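Side-chain contacts in TRAP-type C4-dicarboxylate:H+ symport system substrate-binding component DctP (Shewanella oneidensis, PDB 4MX6), which binds succinate and, as the substrate-binding component of a TRAP-type symport system, probably presents such C4-dicarboxylates to its membrane transporter: residues L112-L117 / K328-A333; K159-N164 / A187-A192; K59-Q64 / D271-L276; S183-A188 / K316-K321. All coordinates share one frame; numbering follows the deposited sequence.

Contact 1 (L112-L117 / K328-A333); sequences LQVFDL and KDVIEA
The C-terminal helix 328-337 is packed against the loop joining helix 86-91 to helix 124-132 by two aliphatic pairs, Val114 with Val330 and Leu117 with Ile331. The two side chains of each pair cross at roughly a right angle. From the loop, Val114 offers CG2, the branch anti to its backbone N (CG1 sits between N and the carbonyl carbon, chi1 63°), and this methyl lies 4.1 Å from Val330 CG1. On Leu117, one methyl meets the longer branch of Ile331: Leu117 CD1 is 3.9 Å from Ile331 CG1 and 4.0 Å from Ile331 CD1. The backbones draw close here, with 6.7 Å between Val114 CA and Ile331 CA.

Residues 112-117 wind through tight turns, in which Phe115 N, Asp116 N and Leu117 N each bond to the carbonyl oxygen three residues back. Val114 and Leu117 therefore come out on the same side, facing the helix, within this two-domain solute-binding fold. Helix 305-326, which directly precedes the C-terminal helix, meets the same loop: Val326 touches Val114, and Gln325 OE1 bonds to Gln113 NE2. Farther from the interface, both carboxylate oxygens of buried Asp116 are satisfied, OD1 by Ser103 OG and OD2 by Ser183 OG. On the helix side, Val330 also rests on Phe130 of helix 124-132.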
loop_
_atom_site.group_PDB
_atom_site.type_symbol
_atom_site.label_atom_id
_atom_site.label_comp_id
_atom_site.label_asym_id
_atom_site.label_seq_id
_atom_site.Cartn_x
_atom_site.Cartn_y
_atom_site.Cartn_z
ATOM N N LEU A 112 -3.858 -9.194 8.463
ATOM C CA LEU A 112 -3.299 -7.937 7.967
ATOM C C LEU A 112 -4.343 -6.827 7.851
ATOM O O LEU A 112 -3.982 -5.667 7.642
ATOM C CB LEU A 112 -2.551 -8.147 6.642
ATOM C CG LEU A 112 -1.269 -8.973 6.808
ATOM C CD1 LEU A 112 -0.741 -9.439 5.468
ATOM C CD2 LEU A 112 -0.208 -8.168 7.535
ATOM N N GLN A 113 -5.618 -7.184 8.026
ATOM C CA GLN A 113 -6.711 -6.217 8.005
ATOM C C GLN A 113 -6.501 -5.081 8.996
ATOM O O GLN A 113 -7.024 -3.985 8.805
ATOM C CB GLN A 113 -8.047 -6.917 8.291
ATOM C CG GLN A 113 -8.514 -7.758 7.134
ATOM C CD GLN A 113 -9.894 -8.339 7.329
ATOM O OE1 GLN A 113 -10.716 -8.310 6.413
ATOM N NE2 GLN A 113 -10.163 -8.879 8.511
ATOM N N VAL A 114 -5.762 -5.342 10.074
ATOM C CA VAL A 114 -5.467 -4.305 11.051
ATOM C C VAL A 114 -4.900 -3.045 10.386
ATOM O O VAL A 114 -5.230 -1.930 10.786
ATOM C CB VAL A 114 -4.537 -4.829 12.168
ATOM C CG1 VAL A 114 -3.171 -5.242 11.637
ATOM C CG2 VAL A 114 -4.411 -3.782 13.278
ATOM N N PHE A 115 -4.064 -3.223 9.371
ATOM C CA PHE A 115 -3.420 -2.090 8.730
ATOM C C PHE A 115 -4.386 -1.154 8.005
ATOM O O PHE A 115 -4.040 -0.004 7.750
ATOM C CB PHE A 115 -2.341 -2.577 7.762
ATOM C CG PHE A 115 -1.066 -3.011 8.435
ATOM C CD1 PHE A 115 -0.193 -2.070 8.965
ATOM C CD2 PHE A 115 -0.723 -4.359 8.500
ATOM C CE1 PHE A 115 0.988 -2.466 9.553
ATOM C CE2 PHE A 115 0.463 -4.757 9.089
ATOM C CZ PHE A 115 1.319 -3.807 9.616
ATOM N N ASP A 116 -5.569 -1.649 7.645
ATOM C CA ASP A 116 -6.551 -0.865 6.903
ATOM C C ASP A 116 -7.464 -0.036 7.801
ATOM O O ASP A 116 -8.247 0.759 7.303
ATOM C CB ASP A 116 -7.433 -1.795 6.075
ATOM C CG ASP A 116 -6.766 -2.291 4.811
ATOM O OD1 ASP A 116 -5.719 -1.726 4.440
ATOM O OD2 ASP A 116 -7.312 -3.234 4.185
ATOM N N LEU A 117 -7.426 -0.252 9.112
ATOM C CA LEU A 117 -8.397 0.418 9.986
ATOM C C LEU A 117 -8.236 1.945 9.927
ATOM O O LEU A 117 -7.128 2.470 10.059
ATOM C CB LEU A 117 -8.283 -0.090 11.424
ATOM C CG LEU A 117 -8.687 -1.555 11.625
ATOM C CD1 LEU A 117 -8.450 -1.978 13.058
ATOM C CD2 LEU A 117 -10.142 -1.802 11.246
ATOM N N LYS A 328 -8.413 -8.015 19.288
ATOM C CA LYS A 328 -8.417 -6.820 20.123
ATOM C C LYS A 328 -7.008 -6.481 20.604
ATOM O O LYS A 328 -6.637 -5.315 20.660
ATOM C CB LYS A 328 -9.338 -6.976 21.319
ATOM C CG LYS A 328 -9.455 -5.697 22.126
ATOM C CD LYS A 328 -10.773 -5.642 22.864
ATOM C CE LYS A 328 -10.917 -4.406 23.756
ATOM N NZ LYS A 328 -9.922 -4.388 24.882
ATOM N N ASP A 329 -6.238 -7.510 20.954
ATOM C CA ASP A 329 -4.865 -7.336 21.415
ATOM C C ASP A 329 -4.006 -6.652 20.348
ATOM O O ASP A 329 -3.162 -5.816 20.664
ATOM C CB ASP A 329 -4.232 -8.690 21.796
ATOM C CG ASP A 329 -4.928 -9.378 22.971
ATOM O OD1 ASP A 329 -5.728 -8.730 23.676
ATOM O OD2 ASP A 329 -4.652 -10.582 23.198
ATOM N N VAL A 330 -4.215 -7.015 19.085
ATOM C CA VAL A 330 -3.425 -6.452 17.996
ATOM C C VAL A 330 -3.807 -4.989 17.772
ATOM O O VAL A 330 -2.935 -4.143 17.559
ATOM C CB VAL A 330 -3.554 -7.275 16.699
ATOM C CG1 VAL A 330 -2.679 -6.680 15.603
ATOM C CG2 VAL A 330 -3.161 -8.715 16.961
ATOM N N ILE A 331 -5.101 -4.677 17.823
ATOM C CA ILE A 331 -5.551 -3.291 17.720
ATOM C C ILE A 331 -4.915 -2.470 18.837
ATOM O O ILE A 331 -4.425 -1.369 18.597
ATOM C CB ILE A 331 -7.093 -3.183 17.746
ATOM C CG1 ILE A 331 -7.671 -3.759 16.455
ATOM C CG2 ILE A 331 -7.537 -1.731 17.937
ATOM C CD1 ILE A 331 -9.166 -3.907 16.469
ATOM N N GLU A 332 -4.895 -3.018 20.048
ATOM C CA GLU A 332 -4.331 -2.301 21.190
ATOM C C GLU A 332 -2.832 -2.068 21.040
ATOM O O GLU A 332 -2.318 -1.018 21.431
ATOM C CB GLU A 332 -4.647 -3.030 22.492
ATOM C CG GLU A 332 -6.086 -2.830 22.901
ATOM C CD GLU A 332 -6.455 -3.536 24.181
ATOM O OE1 GLU A 332 -5.651 -4.344 24.684
ATOM O OE2 GLU A 332 -7.562 -3.271 24.698
ATOM N N ALA A 333 -2.127 -3.029 20.461
ATOM C CA ALA A 333 -0.706 -2.850 20.186
ATOM C C ALA A 333 -0.488 -1.735 19.162
ATOM O O ALA A 333 0.444 -0.943 19.298
ATOM C CB ALA A 333 -0.071 -4.157 19.709
#

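Contact 2 (K159-N164 / A187-A192); sequences KQFTAN and AAQFDA
The rings of Phe161 and Phe190 meet rim to rim, neither lying over the face of the other, with centroids 5.9 Å apart and planes inclined at 64°. Phe161 CE1 makes the approach, 3.8 Å from Phe190 CE1, and the two side chains slide past each other in opposite directions. Each ring has a stacking partner of its own, His241 for Phe161 and Phe178 for Phe190, while Trp311 also meets Phe161. At the edge of the Phe161 ring, near its plane, lies Gln189 NE2, 4.5 Å from Phe161 CE1.

The amide of Gln189 is held through both ends. Its chain runs out extended from the helix (chi1 173°, chi2 near 180°), NE2 bonds to Glu218 OE1, and Gln189 OE1 accepts from a water at 2.8 Å. That water in turn accepts from Lys159 NZ, also at 2.8 Å. Because Lys159 NZ forms a salt bridge with Glu218 OE2, the lysine, the water, the amide and the carboxylate close a polar ring beside the phenylalanines, which fixes which end of the amide is oxygen. Glu218 directly precedes the succinate-binding Asn219. The side chain of Phe190 lies about 8 Å from that of the succinate-binding Arg179 and about 10 Å from a bound succinate, so Phe190 lies behind the first shell of the site, near it but not in contact with the ligand.

Strand 160-163 runs antiparallel between strands 217-219 and 235-237 of a mixed sheet. Helix 184-191 brings Phe190 and Gln189 up to it, with Pro197 of strand 196-199 against Phe190 and Met315 of helix 305-326 against Gln189.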
loop_
_atom_site.group_PDB
_atom_site.type_symbol
_atom_site.label_atom_id
_atom_site.label_comp_id
_atom_site.label_asym_id
_atom_site.label_seq_id
_atom_site.Cartn_x
_atom_site.Cartn_y
_atom_site.Cartn_z
ATOM N N LYS A 159 -2.834 7.899 3.378
ATOM C CA LYS A 159 -3.806 8.167 2.327
ATOM C C LYS A 159 -4.548 9.480 2.530
ATOM O O LYS A 159 -4.868 9.854 3.655
ATOM C CB LYS A 159 -4.823 7.014 2.258
ATOM C CG LYS A 159 -4.201 5.661 1.914
ATOM C CD LYS A 159 -5.217 4.534 1.807
ATOM C CE LYS A 159 -5.883 4.268 3.147
ATOM N NZ LYS A 159 -6.740 3.062 3.117
ATOM N N GLN A 160 -4.827 10.135 1.402
ATOM C CA GLN A 160 -5.663 11.318 1.303
ATOM C C GLN A 160 -6.883 10.969 0.465
ATOM O O GLN A 160 -6.797 10.147 -0.448
ATOM C CB GLN A 160 -4.904 12.451 0.599
ATOM C CG GLN A 160 -3.447 12.613 0.988
ATOM C CD GLN A 160 -3.207 12.709 2.483
ATOM O OE1 GLN A 160 -4.070 13.117 3.241
ATOM N NE2 GLN A 160 -2.009 12.345 2.909
ATOM N N PHE A 161 -8.022 11.604 0.739
ATOM C CA PHE A 161 -9.181 11.470 -0.137
ATOM C C PHE A 161 -9.065 12.408 -1.345
ATOM O O PHE A 161 -8.605 13.544 -1.214
ATOM C CB PHE A 161 -10.474 11.880 0.578
ATOM C CG PHE A 161 -10.862 11.028 1.755
ATOM C CD1 PHE A 161 -11.107 9.664 1.626
ATOM C CD2 PHE A 161 -11.059 11.617 2.990
ATOM C CE1 PHE A 161 -11.512 8.910 2.725
ATOM C CE2 PHE A 161 -11.469 10.874 4.074
ATOM C CZ PHE A 161 -11.689 9.522 3.943
ATOM N N THR A 162 -9.539 11.952 -2.498
ATOM C CA THR A 162 -9.833 12.864 -3.598
ATOM C C THR A 162 -11.274 12.670 -4.026
ATOM O O THR A 162 -11.845 11.580 -3.876
ATOM C CB THR A 162 -8.891 12.675 -4.817
ATOM O OG1 THR A 162 -9.164 11.433 -5.474
ATOM C CG2 THR A 162 -7.443 12.691 -4.387
ATOM N N ALA A 163 -11.852 13.745 -4.562
ATOM C CA ALA A 163 -13.184 13.714 -5.153
ATOM C C ALA A 163 -13.348 14.994 -5.954
ATOM O O ALA A 163 -12.368 15.723 -6.185
ATOM C CB ALA A 163 -14.250 13.597 -4.060
ATOM N N ASN A 164 -14.576 15.288 -6.378
ATOM C CA ASN A 164 -14.854 16.537 -7.081
ATOM C C ASN A 164 -15.594 17.531 -6.194
ATOM O O ASN A 164 -16.261 18.435 -6.659
ATOM C CB ASN A 164 -15.573 16.239 -8.393
ATOM C CG ASN A 164 -14.723 15.388 -9.299
ATOM O OD1 ASN A 164 -13.569 15.719 -9.560
ATOM N ND2 ASN A 164 -15.264 14.273 -9.750
ATOM N N ALA A 187 -13.905 -1.183 2.165
ATOM C CA ALA A 187 -15.310 -1.053 1.784
ATOM C C ALA A 187 -16.118 -0.568 2.992
ATOM O O ALA A 187 -16.955 0.330 2.877
ATOM C CB ALA A 187 -15.853 -2.365 1.263
ATOM N N ALA A 188 -15.874 -1.164 4.154
ATOM C CA ALA A 188 -16.592 -0.794 5.365
ATOM C C ALA A 188 -16.320 0.657 5.766
ATOM O O ALA A 188 -17.221 1.352 6.254
ATOM C CB ALA A 188 -16.236 -1.740 6.499
ATOM N N GLN A 189 -15.093 1.129 5.553
ATOM C CA GLN A 189 -14.739 2.511 5.816
ATOM C C GLN A 189 -15.690 3.445 5.069
ATOM O O GLN A 189 -16.210 4.408 5.622
ATOM C CB GLN A 189 -13.282 2.745 5.372
ATOM C CG GLN A 189 -12.825 4.175 5.436
ATOM C CD GLN A 189 -11.418 4.315 4.916
ATOM O OE1 GLN A 189 -10.449 4.181 5.659
ATOM N NE2 GLN A 189 -11.291 4.541 3.624
ATOM N N PHE A 190 -15.898 3.194 3.778
ATOM C CA PHE A 190 -16.802 4.043 3.006
ATOM C C PHE A 190 -18.276 3.788 3.328
ATOM O O PHE A 190 -19.058 4.737 3.381
ATOM C CB PHE A 190 -16.482 3.972 1.512
ATOM C CG PHE A 190 -15.208 4.693 1.165
ATOM C CD1 PHE A 190 -15.174 6.079 1.162
ATOM C CD2 PHE A 190 -14.031 4.002 0.915
ATOM C CE1 PHE A 190 -14.015 6.750 0.893
ATOM C CE2 PHE A 190 -12.861 4.685 0.632
ATOM C CZ PHE A 190 -12.863 6.054 0.617
ATOM N N ASP A 191 -18.656 2.539 3.599
ATOM C CA ASP A 191 -20.018 2.249 4.080
ATOM C C ASP A 191 -20.349 3.089 5.322
ATOM O O ASP A 191 -21.491 3.507 5.511
ATOM C CB ASP A 191 -20.186 0.770 4.478
ATOM C CG ASP A 191 -20.172 -0.194 3.314
ATOM O OD1 ASP A 191 -20.474 0.199 2.173
ATOM O OD2 ASP A 191 -19.877 -1.384 3.574
ATOM N N ALA A 192 -19.361 3.298 6.188
ATOM C CA ALA A 192 -19.582 3.958 7.476
ATOM C C ALA A 192 -20.050 5.403 7.334
ATOM O O ALA A 192 -20.637 5.960 8.260
ATOM C CB ALA A 192 -18.310 3.902 8.306
HETATM O O HOH W 1 -7.892 3.125 5.667
#

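Contact 3 (K59-Q64 / D271-L276); sequences KELVEQ and DESIAL
Glu272 OE1 is salt-bridged to Arg65 NH2 at the end of helix 50-65 and is also touched by Leu61 CD1, so a polar link and an apolar one join the same two helices. The bridge probably offsets the like charge of Glu268 close to Glu272 OE2. The contact is helix-to-helix packing onto the very long helix 260-295, an element that in TRAP solute-binding proteins spans both domains of the fold.

With 8.0 Å between Leu61 CA and Ser273 CA, a single methyl bridges the gap. Leu61 puts CG anti to its carbonyl carbon (chi1 -66°), and from there CD1 is directed at the long helix, crossing the Glu272 side chain at about a right angle. Leu61 CD1 is also 3.9 Å from Ser273 OG, a hydroxyl hydrogen-bonded to Ala269 O. Behind the interface, Glu63 OE2 ties helix 50-65 to strand 70-75: it bonds to Lys59 NZ of its own helix and to Thr71 OG1 and Val72 N of the strand.

Leu61 CD1 thus lies against both ends of the glutamate, 3.8 Å from Glu272 CB and 3.8 Å from Glu272 OE1.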
loop_
_atom_site.group_PDB
_atom_site.type_symbol
_atom_site.label_atom_id
_atom_site.label_comp_id
_atom_site.label_asym_id
_atom_site.label_seq_id
_atom_site.Cartn_x
_atom_site.Cartn_y
_atom_site.Cartn_z
ATOM N N LYS A 59 17.302 -4.854 -8.160
ATOM C CA LYS A 59 17.932 -5.288 -9.402
ATOM C C LYS A 59 19.401 -4.888 -9.452
ATOM O O LYS A 59 20.260 -5.706 -9.778
ATOM C CB LYS A 59 17.183 -4.678 -10.587
ATOM C CG LYS A 59 17.851 -4.879 -11.938
ATOM C CD LYS A 59 17.072 -4.183 -13.040
ATOM C CE LYS A 59 17.716 -4.335 -14.410
ATOM N NZ LYS A 59 17.781 -5.750 -14.830
ATOM N N GLU A 60 19.692 -3.628 -9.151
ATOM C CA GLU A 60 21.051 -3.118 -9.227
ATOM C C GLU A 60 21.972 -3.867 -8.274
ATOM O O GLU A 60 23.066 -4.288 -8.652
ATOM C CB GLU A 60 21.064 -1.615 -8.927
ATOM C CG GLU A 60 20.436 -0.791 -10.034
ATOM C CD GLU A 60 20.137 0.643 -9.656
ATOM O OE1 GLU A 60 20.706 1.101 -8.653
ATOM O OE2 GLU A 60 19.349 1.302 -10.384
ATOM N N LEU A 61 21.514 -4.070 -7.042
ATOM C CA LEU A 61 22.351 -4.714 -6.036
ATOM C C LEU A 61 22.577 -6.183 -6.358
ATOM O O LEU A 61 23.687 -6.694 -6.177
ATOM C CB LEU A 61 21.768 -4.550 -4.633
ATOM C CG LEU A 61 21.743 -3.118 -4.110
ATOM C CD1 LEU A 61 21.233 -3.158 -2.691
ATOM C CD2 LEU A 61 23.109 -2.476 -4.171
ATOM N N VAL A 62 21.543 -6.886 -6.817
ATOM C CA VAL A 62 21.727 -8.298 -7.140
ATOM C C VAL A 62 22.716 -8.437 -8.288
ATOM O O VAL A 62 23.613 -9.287 -8.261
ATOM C CB VAL A 62 20.378 -8.981 -7.485
ATOM C CG1 VAL A 62 20.601 -10.356 -8.116
ATOM C CG2 VAL A 62 19.508 -9.104 -6.238
ATOM N N GLU A 63 22.569 -7.608 -9.306
ATOM C CA GLU A 63 23.399 -7.779 -10.480
ATOM C C GLU A 63 24.845 -7.348 -10.201
ATOM O O GLU A 63 25.766 -7.882 -10.807
ATOM C CB GLU A 63 22.733 -7.106 -11.683
ATOM C CG GLU A 63 21.479 -7.911 -12.078
ATOM C CD GLU A 63 20.431 -7.122 -12.814
ATOM O OE1 GLU A 63 20.472 -5.877 -12.761
ATOM O OE2 GLU A 63 19.574 -7.744 -13.488
ATOM N N GLN A 64 25.045 -6.413 -9.270
ATOM C CA GLN A 64 26.384 -6.054 -8.816
ATOM C C GLN A 64 27.060 -7.148 -8.013
ATOM O O GLN A 64 28.252 -7.378 -8.173
ATOM C CB GLN A 64 26.326 -4.828 -7.924
ATOM C CG GLN A 64 26.008 -3.558 -8.667
ATOM C CD GLN A 64 25.495 -2.480 -7.742
ATOM O OE1 GLN A 64 25.887 -2.408 -6.577
ATOM N NE2 GLN A 64 24.605 -1.643 -8.245
ATOM N N ASP A 271 16.875 -6.209 1.763
ATOM C CA ASP A 271 16.806 -5.357 2.943
ATOM C C ASP A 271 17.302 -3.946 2.623
ATOM O O ASP A 271 16.699 -2.951 3.021
ATOM C CB ASP A 271 17.670 -5.921 4.072
ATOM C CG ASP A 271 17.147 -7.216 4.653
ATOM O OD1 ASP A 271 15.998 -7.607 4.359
ATOM O OD2 ASP A 271 17.911 -7.848 5.421
ATOM N N GLU A 272 18.425 -3.853 1.917
ATOM C CA GLU A 272 18.990 -2.550 1.587
ATOM C C GLU A 272 18.084 -1.772 0.622
ATOM O O GLU A 272 17.941 -0.555 0.724
ATOM C CB GLU A 272 20.390 -2.723 1.007
ATOM C CG GLU A 272 21.388 -3.162 2.032
ATOM C CD GLU A 272 22.745 -3.435 1.423
ATOM O OE1 GLU A 272 23.169 -2.646 0.540
ATOM O OE2 GLU A 272 23.393 -4.442 1.819
ATOM N N SER A 273 17.466 -2.488 -0.300
ATOM C CA SER A 273 16.556 -1.867 -1.253
ATOM C C SER A 273 15.315 -1.305 -0.543
ATOM O O SER A 273 14.822 -0.239 -0.897
ATOM C CB SER A 273 16.167 -2.896 -2.309
ATOM O OG SER A 273 17.314 -3.354 -3.017
ATOM N N ILE A 274 14.817 -2.035 0.450
ATOM C CA ILE A 274 13.679 -1.584 1.243
ATOM C C ILE A 274 14.064 -0.319 2.015
ATOM O O ILE A 274 13.282 0.635 2.084
ATOM C CB ILE A 274 13.184 -2.696 2.189
ATOM C CG1 ILE A 274 12.471 -3.772 1.376
ATOM C CG2 ILE A 274 12.275 -2.108 3.269
ATOM C CD1 ILE A 274 12.077 -5.014 2.158
ATOM N N ALA A 275 15.263 -0.283 2.595
ATOM C CA ALA A 275 15.692 0.916 3.300
ATOM C C ALA A 275 15.706 2.127 2.367
ATOM O O ALA A 275 15.263 3.223 2.730
ATOM C CB ALA A 275 17.062 0.707 3.962
ATOM N N LEU A 276 16.226 1.937 1.161
ATOM C CA LEU A 276 16.239 3.018 0.194
ATOM C C LEU A 276 14.806 3.404 -0.186
ATOM O O LEU A 276 14.469 4.589 -0.243
ATOM C CB LEU A 276 17.054 2.633 -1.046
ATOM C CG LEU A 276 17.101 3.743 -2.103
ATOM C CD1 LEU A 276 17.666 5.034 -1.535
ATOM C CD2 LEU A 276 17.909 3.329 -3.291
#

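Contact 4 (S183-A188 / K316-K321); sequences SDVLAA and KPVWSK
Val185 and Val318 share one first torsion, chi1 about 175°, which sets CG1 of each opposite its own backbone N and brings Val185 CG1 to 4.0 Å from Val318 CG1. They belong to a pair of helices, 184-191 and 305-326, whose segments run roughly antiparallel at 143°, their axes 10.1 Å apart, in the two-domain fold of this solute-binding family.

The valines cross obliquely. Val318 is the broader of the two contributors, because its second branch is used as well: Val318 CG2 lies 3.8 Å from Ala188 O, while Val318 CG1 is 4.2 Å from Ala188 CB. The small alanine lets the backbones come within 6.3 Å, measured from Ala188 CA to Val318 CA. One turn further on, Lys321 lays its extended chain alongside, with CD 4.1 Å from Ala188 CB, and bends only at its last torsion, so that its aliphatic part lies along the margin of the contact. Phe322 adds to the same apolar face, touching both Val185 and Ala188.

Ser183 occupies the N-cap position of helix 184-191. Its OG takes a nearly straight capping bond from Leu186 N, 3.1 Å from Leu186 N to Ser183 OG with an angle of 165°.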
loop_
_atom_site.group_PDB
_atom_site.type_symbol
_atom_site.label_atom_id
_atom_site.label_comp_id
_atom_site.label_asym_id
_atom_site.label_seq_id
_atom_site.Cartn_x
_atom_site.Cartn_y
_atom_site.Cartn_z
ATOM N N SER A 183 -10.384 -4.776 -0.416
ATOM C CA SER A 183 -10.370 -4.969 1.027
ATOM C C SER A 183 -11.758 -4.762 1.599
ATOM O O SER A 183 -12.380 -3.726 1.379
ATOM C CB SER A 183 -9.437 -3.947 1.664
ATOM O OG SER A 183 -9.703 -3.826 3.051
ATOM N N ASP A 184 -12.235 -5.735 2.363
ATOM C CA ASP A 184 -13.495 -5.575 3.088
ATOM C C ASP A 184 -13.437 -4.431 4.114
ATOM O O ASP A 184 -14.454 -3.790 4.398
ATOM C CB ASP A 184 -13.863 -6.861 3.836
ATOM C CG ASP A 184 -14.266 -7.999 2.920
ATOM O OD1 ASP A 184 -14.689 -7.740 1.779
ATOM O OD2 ASP A 184 -14.207 -9.164 3.384
ATOM N N VAL A 185 -12.269 -4.201 4.712
ATOM C CA VAL A 185 -12.159 -3.124 5.690
ATOM C C VAL A 185 -12.335 -1.774 4.980
ATOM O O VAL A 185 -13.040 -0.893 5.487
ATOM C CB VAL A 185 -10.808 -3.156 6.447
ATOM C CG1 VAL A 185 -10.686 -1.946 7.358
ATOM C CG2 VAL A 185 -10.663 -4.440 7.262
ATOM N N LEU A 186 -11.703 -1.607 3.815
ATOM C CA LEU A 186 -11.810 -0.334 3.107
ATOM C C LEU A 186 -13.227 -0.115 2.576
ATOM O O LEU A 186 -13.727 1.005 2.575
ATOM C CB LEU A 186 -10.751 -0.226 2.007
ATOM C CG LEU A 186 -9.328 -0.354 2.554
ATOM C CD1 LEU A 186 -8.339 -0.260 1.415
ATOM C CD2 LEU A 186 -9.031 0.701 3.615
ATOM N N ALA A 187 -13.905 -1.183 2.165
ATOM C CA ALA A 187 -15.310 -1.053 1.784
ATOM C C ALA A 187 -16.118 -0.568 2.992
ATOM O O ALA A 187 -16.955 0.330 2.877
ATOM C CB ALA A 187 -15.853 -2.365 1.263
ATOM N N ALA A 188 -15.874 -1.164 4.154
ATOM C CA ALA A 188 -16.592 -0.794 5.365
ATOM C C ALA A 188 -16.320 0.657 5.766
ATOM O O ALA A 188 -17.221 1.352 6.254
ATOM C CB ALA A 188 -16.236 -1.740 6.499
ATOM N N LYS A 316 -14.736 4.822 13.885
ATOM C CA LYS A 316 -14.448 3.866 14.953
ATOM C C LYS A 316 -15.293 2.595 14.868
ATOM O O LYS A 316 -14.784 1.519 15.157
ATOM C CB LYS A 316 -14.558 4.528 16.325
ATOM C CG LYS A 316 -13.394 5.439 16.671
ATOM C CD LYS A 316 -12.145 4.638 16.998
ATOM C CE LYS A 316 -10.985 5.533 17.413
ATOM N NZ LYS A 316 -11.275 6.338 18.628
ATOM N N PRO A 317 -16.570 2.689 14.443
ATOM C CA PRO A 317 -17.328 1.436 14.317
ATOM C C PRO A 317 -16.739 0.428 13.320
ATOM O O PRO A 317 -17.049 -0.766 13.415
ATOM C CB PRO A 317 -18.725 1.906 13.890
ATOM C CG PRO A 317 -18.840 3.257 14.482
ATOM C CD PRO A 317 -17.448 3.862 14.285
ATOM N N VAL A 318 -15.906 0.873 12.385
ATOM C CA VAL A 318 -15.238 -0.065 11.480
ATOM C C VAL A 318 -14.293 -0.952 12.287
ATOM O O VAL A 318 -14.182 -2.151 12.036
ATOM C CB VAL A 318 -14.465 0.689 10.377
ATOM C CG1 VAL A 318 -13.688 -0.288 9.505
ATOM C CG2 VAL A 318 -15.421 1.540 9.541
ATOM N N TRP A 319 -13.613 -0.369 13.266
ATOM C CA TRP A 319 -12.755 -1.178 14.123
ATOM C C TRP A 319 -13.592 -2.215 14.864
ATOM O O TRP A 319 -13.192 -3.367 15.001
ATOM C CB TRP A 319 -12.021 -0.323 15.139
ATOM C CG TRP A 319 -11.190 0.832 14.653
ATOM C CD1 TRP A 319 -11.233 1.486 13.444
ATOM C CD2 TRP A 319 -10.206 1.514 15.439
ATOM N NE1 TRP A 319 -10.332 2.528 13.453
ATOM C CE2 TRP A 319 -9.689 2.559 14.657
ATOM C CE3 TRP A 319 -9.722 1.341 16.744
ATOM C CZ2 TRP A 319 -8.716 3.429 15.129
ATOM C CZ3 TRP A 319 -8.740 2.197 17.204
ATOM C CH2 TRP A 319 -8.255 3.229 16.403
ATOM N N SER A 320 -14.759 -1.803 15.353
ATOM C CA SER A 320 -15.634 -2.719 16.083
ATOM C C SER A 320 -16.110 -3.870 15.200
ATOM O O SER A 320 -16.218 -5.011 15.652
ATOM C CB SER A 320 -16.815 -1.952 16.665
ATOM O OG SER A 320 -16.316 -0.959 17.533
ATOM N N LYS A 321 -16.386 -3.582 13.933
ATOM C CA LYS A 321 -16.825 -4.617 13.008
ATOM C C LYS A 321 -15.758 -5.700 12.806
ATOM O O LYS A 321 -16.076 -6.874 12.652
ATOM C CB LYS A 321 -17.172 -3.975 11.672
ATOM C CG LYS A 321 -17.644 -4.940 10.598
ATOM C CD LYS A 321 -18.020 -4.202 9.323
ATOM C CE LYS A 321 -18.245 -5.163 8.176
ATOM N NZ LYS A 321 -19.425 -6.015 8.384
#

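In the fold
Contacts 1, 2 and 4 form one connected region, whereas contact 3 lies apart, its centre 30 to 36 Å from the other three. Contact 4 is in the middle: its centre is 11 Å from those of contact 1 and contact 2, which are 19 Å from each other. It shares helix 184-191 with contact 2 and joins contact 1 through a probable hydrogen bond, 2.7 Å from Asp116 OD2 to Ser183 OG. Contacts 2 and 3 lie on opposite sides of the chain's centre, and each has a side chain within about 10 Å of that of a succinate-binding residue, Ser273 about 10 Å from Lys51. In contact 4, the side chain of Val185 is about 11 Å from that of Lys104.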